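Long-range contacts in cytosolic IMP-GMP specific 5'-nucleotidase (Legionella pneumophila subsp. pneumophila, PDB 4OHF), which probably hydrolyses selected purine nucleoside 5'-monophosphates such as IMP and GMP, using a bound magnesium ion: residues D23-L28 with K217-Y222; T27-N32 with K183-E188. One frame throughout, in Å; residues are numbered along the deposited sequence.

Contact 1 (D23-L28 with K217-Y222). With MG (magnesium ion), chain J; PO4 (phosphate ion), chain H.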
ATOM      1  N   ASP B  23      17.901   6.237 -26.398  1.00 38.75           N
ATOM      2  CA  ASP B  23      18.301   7.013 -25.236  1.00 38.37           C
ATOM      3  C   ASP B  23      19.606   7.644 -25.735  1.00 37.46           C
ATOM      4  O   ASP B  23      20.352   6.996 -26.454  1.00 37.76           O
ATOM      5  CB  ASP B  23      18.547   6.032 -24.084  1.00 42.42           C
ATOM      6  CG  ASP B  23      19.318   6.636 -22.930  1.00 44.09           C
ATOM      7  OD1 ASP B  23      20.483   7.036 -23.113  1.00 46.85           O
ATOM      8  OD2 ASP B  23      18.756   6.690 -21.822  1.00 47.02           O
ATOM      9  N   MET B  24      19.893   8.892 -25.387  1.00 37.65           N
ATOM     10  CA  MET B  24      21.128   9.513 -25.874  1.00 36.97           C
ATOM     11  C   MET B  24      22.388   9.263 -25.037  1.00 37.11           C
ATOM     12  O   MET B  24      23.304   8.569 -25.482  1.00 38.42           O
ATOM     13  CB  MET B  24      20.949  11.021 -26.056  1.00 34.42           C
ATOM     14  CG  MET B  24      22.222  11.712 -26.477  1.00 36.41           C
ATOM     15  SD  MET B  24      22.091  13.511 -26.726  1.00 42.97           S
ATOM     16  CE  MET B  24      22.047  14.102 -25.049  1.00 39.51           C
ATOM     17  N   ASP B  25      22.449   9.829 -23.838  1.00 36.79           N
ATOM     18  CA  ASP B  25      23.625   9.658 -23.000  1.00 38.29           C
ATOM     19  C   ASP B  25      23.818   8.225 -22.514  1.00 38.05           C
ATOM     20  O   ASP B  25      23.038   7.724 -21.716  1.00 39.33           O
ATOM     21  CB  ASP B  25      23.570  10.628 -21.816  1.00 41.27           C
ATOM     22  CG  ASP B  25      23.663  12.089 -22.251  1.00 43.82           C
ATOM     23  OD1 ASP B  25      24.693  12.492 -22.835  1.00 45.26           O
ATOM     24  OD2 ASP B  25      22.695  12.838 -22.016  1.00 45.35           O
ATOM     25  N   HIS B  26      24.861   7.579 -23.030  1.00 37.14           N
ATOM     26  CA  HIS B  26      25.252   6.198 -22.710  1.00 36.12           C
ATOM     27  C   HIS B  26      24.639   5.120 -23.597  1.00 36.92           C
ATOM     28  O   HIS B  26      25.002   3.951 -23.475  1.00 37.76           O
ATOM     29  CB  HIS B  26      25.003   5.856 -21.238  1.00 34.89           C
ATOM     30  CG  HIS B  26      25.724   6.753 -20.284  1.00 38.06           C
ATOM     31  ND1 HIS B  26      25.113   7.813 -19.645  1.00 40.03           N
ATOM     32  CD2 HIS B  26      27.024   6.787 -19.901  1.00 39.93           C
ATOM     33  CE1 HIS B  26      26.003   8.461 -18.915  1.00 38.39           C
ATOM     34  NE2 HIS B  26      27.170   7.859 -19.051  1.00 38.15           N
ATOM     35  N   THR B  27      23.714   5.487 -24.483  1.00 35.49           N
ATOM     36  CA  THR B  27      23.157   4.487 -25.386  1.00 35.05           C
ATOM     37  C   THR B  27      23.635   4.855 -26.785  1.00 36.05           C
ATOM     38  O   THR B  27      24.538   4.211 -27.316  1.00 36.61           O
ATOM     39  CB  THR B  27      21.610   4.427 -25.331  1.00 34.88           C
ATOM     40  OG1 THR B  27      21.196   4.013 -24.028  1.00 29.69           O
ATOM     41  CG2 THR B  27      21.074   3.422 -26.347  1.00 29.99           C
ATOM     42  N   LEU B  28      23.053   5.900 -27.368  1.00 37.20           N
ATOM     43  CA  LEU B  28      23.445   6.357 -28.705  1.00 38.56           C
ATOM     44  C   LEU B  28      24.839   6.960 -28.703  1.00 40.37           C
ATOM     45  O   LEU B  28      25.600   6.770 -29.648  1.00 40.71           O
ATOM     46  CB  LEU B  28      22.468   7.408 -29.234  1.00 37.52           C
ATOM     47  CG  LEU B  28      22.863   8.147 -30.515  1.00 37.49           C
ATOM     48  CD1 LEU B  28      23.061   7.175 -31.680  1.00 37.28           C
ATOM     49  CD2 LEU B  28      21.771   9.146 -30.838  1.00 38.31           C
ATOM     50  N   LYS B 217      22.243  19.049 -28.817  1.00 49.04           N
ATOM     51  CA  LYS B 217      22.639  19.538 -30.131  1.00 51.55           C
ATOM     52  C   LYS B 217      24.153  19.532 -30.246  1.00 51.56           C
ATOM     53  O   LYS B 217      24.698  19.178 -31.289  1.00 52.33           O
ATOM     54  CB  LYS B 217      22.090  20.956 -30.360  1.00 53.15           C
ATOM     55  CG  LYS B 217      22.035  21.357 -31.827  1.00 57.50           C
ATOM     56  CD  LYS B 217      21.236  22.635 -32.066  1.00 60.47           C
ATOM     57  CE  LYS B 217      21.957  23.863 -31.531  1.00 62.57           C
ATOM     58  NZ  LYS B 217      21.259  25.126 -31.912  1.00 63.01           N
ATOM     59  N   LEU B 218      24.820  19.911 -29.157  1.00 51.96           N
ATOM     60  CA  LEU B 218      26.279  19.951 -29.101  1.00 52.87           C
ATOM     61  C   LEU B 218      26.863  18.540 -29.196  1.00 53.67           C
ATOM     62  O   LEU B 218      27.666  18.229 -30.088  1.00 52.86           O
ATOM     63  CB  LEU B 218      26.720  20.555 -27.783  1.00 52.91           C
ATOM     64  CG  LEU B 218      28.015  21.350 -27.745  1.00 57.35           C
ATOM     65  CD1 LEU B 218      28.443  21.410 -26.287  1.00 59.54           C
ATOM     66  CD2 LEU B 218      29.102  20.738 -28.605  1.00 55.45           C
ATOM     67  N   LEU B 219      26.446  17.686 -28.267  1.00 53.45           N
ATOM     68  CA  LEU B 219      26.932  16.321 -28.198  1.00 53.56           C
ATOM     69  C   LEU B 219      26.638  15.477 -29.443  1.00 52.82           C
ATOM     70  O   LEU B 219      27.488  14.711 -29.898  1.00 51.01           O
ATOM     71  CB  LEU B 219      26.347  15.637 -26.967  1.00 54.99           C
ATOM     72  CG  LEU B 219      27.163  14.451 -26.455  1.00 56.87           C
ATOM     73  CD1 LEU B 219      28.386  14.964 -25.709  1.00 56.61           C
ATOM     74  CD2 LEU B 219      26.306  13.608 -25.530  1.00 60.63           C
ATOM     75  N   LEU B 220      25.436  15.606 -29.994  1.00 51.77           N
ATOM     76  CA  LEU B 220      25.085  14.835 -31.177  1.00 52.26           C
ATOM     77  C   LEU B 220      25.972  15.235 -32.334  1.00 53.36           C
ATOM     78  O   LEU B 220      26.446  14.387 -33.090  1.00 54.25           O
ATOM     79  CB  LEU B 220      23.615  15.040 -31.545  1.00 51.95           C
ATOM     80  CG  LEU B 220      22.611  14.303 -30.653  1.00 51.56           C
ATOM     81  CD1 LEU B 220      21.191  14.689 -31.027  1.00 51.51           C
ATOM     82  CD2 LEU B 220      22.807  12.814 -30.804  1.00 49.90           C
ATOM     83  N   ASP B 221      26.195  16.535 -32.466  1.00 54.36           N
ATOM     84  CA  ASP B 221      27.051  17.081 -33.510  1.00 53.65           C
ATOM     85  C   ASP B 221      28.471  16.555 -33.312  1.00 51.77           C
ATOM     86  O   ASP B 221      29.040  15.964 -34.215  1.00 52.04           O
ATOM     87  CB  ASP B 221      27.043  18.604 -33.416  1.00 58.07           C
ATOM     88  CG  ASP B 221      27.621  19.278 -34.646  1.00 60.23           C
ATOM     89  OD1 ASP B 221      27.664  20.522 -34.657  1.00 61.12           O
ATOM     90  OD2 ASP B 221      28.024  18.582 -35.597  1.00 62.93           O
ATOM     91  N   TYR B 222      29.029  16.761 -32.119  1.00 50.17           N
ATOM     92  CA  TYR B 222      30.381  16.309 -31.812  1.00 49.67           C
ATOM     93  C   TYR B 222      30.622  14.823 -32.097  1.00 50.60           C
ATOM     94  O   TYR B 222      31.665  14.451 -32.648  1.00 52.28           O
ATOM     95  CB  TYR B 222      30.718  16.596 -30.337  1.00 48.01           C
ATOM     96  CG  TYR B 222      32.068  16.059 -29.893  1.00 47.66           C
ATOM     97  CD1 TYR B 222      33.246  16.776 -30.128  1.00 47.19           C
ATOM     98  CD2 TYR B 222      32.173  14.816 -29.281  1.00 46.81           C
ATOM     99  CE1 TYR B 222      34.496  16.260 -29.761  1.00 47.00           C
ATOM    100  CE2 TYR B 222      33.409  14.293 -28.911  1.00 47.92           C
ATOM    101  CZ  TYR B 222      34.571  15.018 -29.155  1.00 49.90           C
ATOM    102  OH  TYR B 222      35.801  14.487 -28.802  1.00 49.26           O
TER
HETATM  103 MG    MG J 503      21.128   7.066 -21.008  1.00 44.78          MG
HETATM  104  P   PO4 H 501      19.712  10.356 -21.501  1.00 42.93           P
HETATM  105  O1  PO4 H 501      20.170  11.504 -20.673  1.00 41.46           O
HETATM  106  O2  PO4 H 501      20.419   9.124 -21.093  1.00 42.08           O
HETATM  107  O3  PO4 H 501      19.997  10.634 -22.935  1.00 38.19           O
HETATM  108  O4  PO4 H 501      18.255  10.157 -21.300  1.00 45.64           O
HETATM  109  O   HOH W   1      20.800   7.661 -19.041  1.00 61.37           O
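Met-24 and Leu-220 sit on two helical segments that run nearly parallel, axes 11.6 Å apart at 19°. Residues 23-27 spell the DxDxT signature of the haloacid dehalogenase (HAD) fold, and the wide pi-type turn of residues 24-28, which overlaps the signature, is consistent with the family's squiggle. The wide spacing is bridged largely by a flexible methionine and branched leucines. Met-24 is extended to its sulfur, CG anti to the backbone N and SD anti to CA (chi2 180°), and SD lies 4.0 Å from Leu-220 CG. One turn on, Leu-28 meets the same leucine methyl to methyl, CD2 to CD2 at 3.8 Å, the two side chains crossing at about a right angle. Ile-207 of the central sheet also touches Met-24, Leu-28 and Leu-220. Leu-219 turns its CD2 to Asp-25 OD1, a carboxylate oxygen that is hydrogen-bonded to Tyr-31 OH. Carboxylate and carbonyl oxygens serve the metal: Asp-23 binds magnesium with both carboxylate oxygens, Asp-25 with its backbone O, 2.1 Å from the metal; Asp-303 is a further ligand. A phosphate, probably from the crystallisation liquor, accepts a hydrogen bond from Asp-25 N at its O3 (2.7 Å, 154°).

Contact 2 (T27-N32 with K183-E188); sequences TLIRYN and KYVIRE
The guanidinium of Arg-30 has Ile-186 CG2 over one face, 4.0 Å from NH2, and Glu-188 OE2 at its edge. The carboxylate stands almost perpendicular to the guanidinium, at 89°, and this one oxygen takes both contacts of the salt bridge: a hydrogen bond from NE of Arg-30 to OE2 of Glu-188 (2.9 Å, 142°) and a weak one from NH2. Glu-188 is long enough to span the gap because its chain is extended, with CG anti to the backbone N (chi1 172°); its other oxygen, OE1, is hydrogen-bonded to Ser-435. The second flat group, the Tyr-31 ring, is approached obliquely by Tyr-184 O and Val-185 N, and its CD1 packs 4.3 Å from Tyr-184 CB. The Tyr-31 hydroxyl is also hydrogen-bonded to the hydroxyl of Tyr-215. These side chains stand on a short, weakly bonded antiparallel ribbon, consistent with the flap of HAD phosphatases, whose two strands flank the inserted cap. Tyr-31 and Val-185 form a non-hydrogen-bonded pair, CA to CA 4.3 Å. Backbone bonds lie to each side of it: Ile-186 N to Arg-30 O and Asn-32 N to Tyr-184 O, both 2.7 Å. The ribbon's two faces suit different residues. Tyr-31 and Val-185 share a buried face, beside which Ile-29 CG2 meets Val-185 CG2 at 4.1 Å, while Arg-30 and Ile-186 share the partly exposed one, where a charged group can pair beside an aliphatic chain. Asn-32 leaves the ribbon as an N-cap, its OD1 accepting a hydrogen bond from Asn-35 N at the start of helix 33-51.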
ATOM      1  N   THR B  27      23.714   5.487 -24.483  1.00 35.49           N
ATOM      2  CA  THR B  27      23.157   4.487 -25.386  1.00 35.05           C
ATOM      3  C   THR B  27      23.635   4.855 -26.785  1.00 36.05           C
ATOM      4  O   THR B  27      24.538   4.211 -27.316  1.00 36.61           O
ATOM      5  CB  THR B  27      21.610   4.427 -25.331  1.00 34.88           C
ATOM      6  OG1 THR B  27      21.196   4.013 -24.028  1.00 29.69           O
ATOM      7  CG2 THR B  27      21.074   3.422 -26.347  1.00 29.99           C
ATOM      8  N   LEU B  28      23.053   5.900 -27.368  1.00 37.20           N
ATOM      9  CA  LEU B  28      23.445   6.357 -28.705  1.00 38.56           C
ATOM     10  C   LEU B  28      24.839   6.960 -28.703  1.00 40.37           C
ATOM     11  O   LEU B  28      25.600   6.770 -29.648  1.00 40.71           O
ATOM     12  CB  LEU B  28      22.468   7.408 -29.234  1.00 37.52           C
ATOM     13  CG  LEU B  28      22.863   8.147 -30.515  1.00 37.49           C
ATOM     14  CD1 LEU B  28      23.061   7.175 -31.680  1.00 37.28           C
ATOM     15  CD2 LEU B  28      21.771   9.146 -30.838  1.00 38.31           C
ATOM     16  N   ILE B  29      25.158   7.713 -27.655  1.00 40.30           N
ATOM     17  CA  ILE B  29      26.469   8.335 -27.534  1.00 41.16           C
ATOM     18  C   ILE B  29      27.255   7.673 -26.403  1.00 41.62           C
ATOM     19  O   ILE B  29      26.841   7.694 -25.249  1.00 41.31           O
ATOM     20  CB  ILE B  29      26.313   9.836 -27.272  1.00 41.68           C
ATOM     21  CG1 ILE B  29      25.753  10.493 -28.534  1.00 43.34           C
ATOM     22  CG2 ILE B  29      27.645  10.456 -26.885  1.00 40.13           C
ATOM     23  CD1 ILE B  29      25.442  11.968 -28.382  1.00 46.37           C
ATOM     24  N   ARG B  30      28.394   7.081 -26.735  1.00 42.80           N
ATOM     25  CA  ARG B  30      29.191   6.394 -25.718  1.00 45.60           C
ATOM     26  C   ARG B  30      30.097   7.298 -24.873  1.00 45.19           C
ATOM     27  O   ARG B  30      30.679   8.269 -25.362  1.00 43.29           O
ATOM     28  CB  ARG B  30      30.018   5.279 -26.372  1.00 46.88           C
ATOM     29  CG  ARG B  30      29.636   3.873 -25.917  1.00 50.20           C
ATOM     30  CD  ARG B  30      29.352   2.935 -27.069  1.00 48.96           C
ATOM     31  NE  ARG B  30      30.494   2.773 -27.973  1.00 53.06           N
ATOM     32  CZ  ARG B  30      31.683   2.279 -27.634  1.00 51.88           C
ATOM     33  NH1 ARG B  30      31.918   1.882 -26.391  1.00 51.19           N
ATOM     34  NH2 ARG B  30      32.641   2.189 -28.550  1.00 52.48           N
ATOM     35  N   TYR B  31      30.189   6.971 -23.589  1.00 45.99           N
ATOM     36  CA  TYR B  31      31.025   7.711 -22.652  1.00 46.04           C
ATOM     37  C   TYR B  31      32.090   6.809 -22.063  1.00 45.82           C
ATOM     38  O   TYR B  31      31.905   5.598 -21.946  1.00 45.52           O
ATOM     39  CB  TYR B  31      30.195   8.266 -21.489  1.00 46.42           C
ATOM     40  CG  TYR B  31      29.385   9.501 -21.805  1.00 46.54           C
ATOM     41  CD1 TYR B  31      29.905  10.772 -21.581  1.00 46.59           C
ATOM     42  CD2 TYR B  31      28.083   9.397 -22.295  1.00 45.55           C
ATOM     43  CE1 TYR B  31      29.149  11.913 -21.832  1.00 46.61           C
ATOM     44  CE2 TYR B  31      27.324  10.526 -22.550  1.00 46.57           C
ATOM     45  CZ  TYR B  31      27.865  11.782 -22.316  1.00 46.90           C
ATOM     46  OH  TYR B  31      27.123  12.910 -22.576  1.00 47.23           O
ATOM     47  N   ASN B  32      33.204   7.418 -21.690  1.00 46.70           N
ATOM     48  CA  ASN B  32      34.300   6.708 -21.050  1.00 48.48           C
ATOM     49  C   ASN B  32      33.832   6.465 -19.607  1.00 49.87           C
ATOM     50  O   ASN B  32      33.881   7.373 -18.768  1.00 51.25           O
ATOM     51  CB  ASN B  32      35.539   7.594 -21.060  1.00 49.05           C
ATOM     52  CG  ASN B  32      36.737   6.913 -20.474  1.00 49.63           C
ATOM     53  OD1 ASN B  32      36.736   6.491 -19.309  1.00 50.71           O
ATOM     54  ND2 ASN B  32      37.782   6.792 -21.280  1.00 50.63           N
ATOM     55  N   LYS B 183      37.642  13.791 -23.624  1.00 50.48           N
ATOM     56  CA  LYS B 183      38.055  12.986 -22.489  1.00 49.43           C
ATOM     57  C   LYS B 183      36.857  12.171 -21.981  1.00 47.94           C
ATOM     58  O   LYS B 183      37.031  11.159 -21.309  1.00 45.16           O
ATOM     59  CB  LYS B 183      38.566  13.882 -21.361  1.00 53.02           C
ATOM     60  CG  LYS B 183      38.859  13.135 -20.065  1.00 53.91           C
ATOM     61  CD  LYS B 183      39.009  14.074 -18.886  1.00 55.59           C
ATOM     62  CE  LYS B 183      39.290  13.281 -17.610  1.00 57.07           C
ATOM     63  NZ  LYS B 183      39.409  14.188 -16.430  1.00 60.65           N
ATOM     64  N   TYR B 184      35.646  12.611 -22.312  1.00 47.24           N
ATOM     65  CA  TYR B 184      34.451  11.928 -21.832  1.00 47.55           C
ATOM     66  C   TYR B 184      33.647  11.122 -22.837  1.00 47.24           C
ATOM     67  O   TYR B 184      33.227  10.011 -22.523  1.00 47.47           O
ATOM     68  CB  TYR B 184      33.544  12.925 -21.112  1.00 46.64           C
ATOM     69  CG  TYR B 184      34.134  13.366 -19.798  1.00 46.56           C
ATOM     70  CD1 TYR B 184      34.214  12.480 -18.713  1.00 46.55           C
ATOM     71  CD2 TYR B 184      34.656  14.647 -19.644  1.00 46.42           C
ATOM     72  CE1 TYR B 184      34.798  12.860 -17.511  1.00 45.32           C
ATOM     73  CE2 TYR B 184      35.246  15.040 -18.446  1.00 47.09           C
ATOM     74  CZ  TYR B 184      35.313  14.142 -17.382  1.00 48.32           C
ATOM     75  OH  TYR B 184      35.891  14.527 -16.188  1.00 48.02           O
ATOM     76  N   VAL B 185      33.441  11.643 -24.043  1.00 46.49           N
ATOM     77  CA  VAL B 185      32.660  10.888 -25.020  1.00 45.12           C
ATOM     78  C   VAL B 185      33.482  10.161 -26.084  1.00 45.59           C
ATOM     79  O   VAL B 185      34.406  10.710 -26.675  1.00 45.09           O
ATOM     80  CB  VAL B 185      31.563  11.783 -25.695  1.00 44.00           C
ATOM     81  CG1 VAL B 185      31.728  13.213 -25.281  1.00 42.23           C
ATOM     82  CG2 VAL B 185      31.598  11.641 -27.217  1.00 40.65           C
ATOM     83  N   ILE B 186      33.128   8.900 -26.304  1.00 46.23           N
ATOM     84  CA  ILE B 186      33.796   8.054 -27.273  1.00 47.04           C
ATOM     85  C   ILE B 186      33.057   8.124 -28.601  1.00 48.60           C
ATOM     86  O   ILE B 186      31.836   8.006 -28.649  1.00 48.08           O
ATOM     87  CB  ILE B 186      33.812   6.577 -26.800  1.00 47.15           C
ATOM     88  CG1 ILE B 186      34.598   6.440 -25.507  1.00 47.88           C
ATOM     89  CG2 ILE B 186      34.445   5.696 -27.845  1.00 46.70           C
ATOM     90  CD1 ILE B 186      34.528   5.059 -24.908  1.00 46.41           C
ATOM     91  N   ARG B 187      33.803   8.323 -29.677  1.00 51.06           N
ATOM     92  CA  ARG B 187      33.226   8.385 -31.014  1.00 53.82           C
ATOM     93  C   ARG B 187      33.350   7.020 -31.679  1.00 55.13           C
ATOM     94  O   ARG B 187      34.294   6.276 -31.427  1.00 56.56           O
ATOM     95  CB  ARG B 187      33.950   9.438 -31.840  1.00 56.04           C
ATOM     96  CG  ARG B 187      33.622  10.866 -31.428  1.00 57.98           C
ATOM     97  CD  ARG B 187      34.729  11.823 -31.841  1.00 61.01           C
ATOM     98  NE  ARG B 187      34.203  13.118 -32.262  1.00 60.81           N
ATOM     99  CZ  ARG B 187      34.960  14.158 -32.586  1.00 61.48           C
ATOM    100  NH1 ARG B 187      36.286  14.056 -32.533  1.00 61.05           N
ATOM    101  NH2 ARG B 187      34.392  15.293 -32.977  1.00 59.63           N
ATOM    102  N   GLU B 188      32.392   6.681 -32.525  1.00 56.91           N
ATOM    103  CA  GLU B 188      32.412   5.383 -33.180  1.00 57.67           C
ATOM    104  C   GLU B 188      31.719   5.455 -34.527  1.00 57.61           C
ATOM    105  O   GLU B 188      30.502   5.621 -34.593  1.00 58.97           O
ATOM    106  CB  GLU B 188      31.722   4.335 -32.286  1.00 57.18           C
ATOM    107  CG  GLU B 188      31.496   2.968 -32.945  1.00 58.74           C
ATOM    108  CD  GLU B 188      30.737   1.985 -32.051  1.00 59.54           C
ATOM    109  OE1 GLU B 188      30.444   0.862 -32.518  1.00 59.95           O
ATOM    110  OE2 GLU B 188      30.437   2.327 -30.886  1.00 57.14           O
TER

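Overall arrangement
Both contacts use helix 24-28, share Thr-27 and Leu-28, and have centres about 8 Å apart. Contact 1 is buried and joins the metal-binding turn to helix 213-224 through side chains, chiefly apolar ones. Contact 2 is partly buried and ties strand 30-31 to strand 185-186, some 150 residues later, by backbone bonds and a salt bridge on its more open face. The two meet directly where Leu-219 CD2 packs on Ile-29 CD1, 3.4 Å away, and where Arg-187 NH2 reaches Tyr-222 O. Contact 1 contains two residues of the magnesium site, whereas contact 2 adjoins it through Tyr-31.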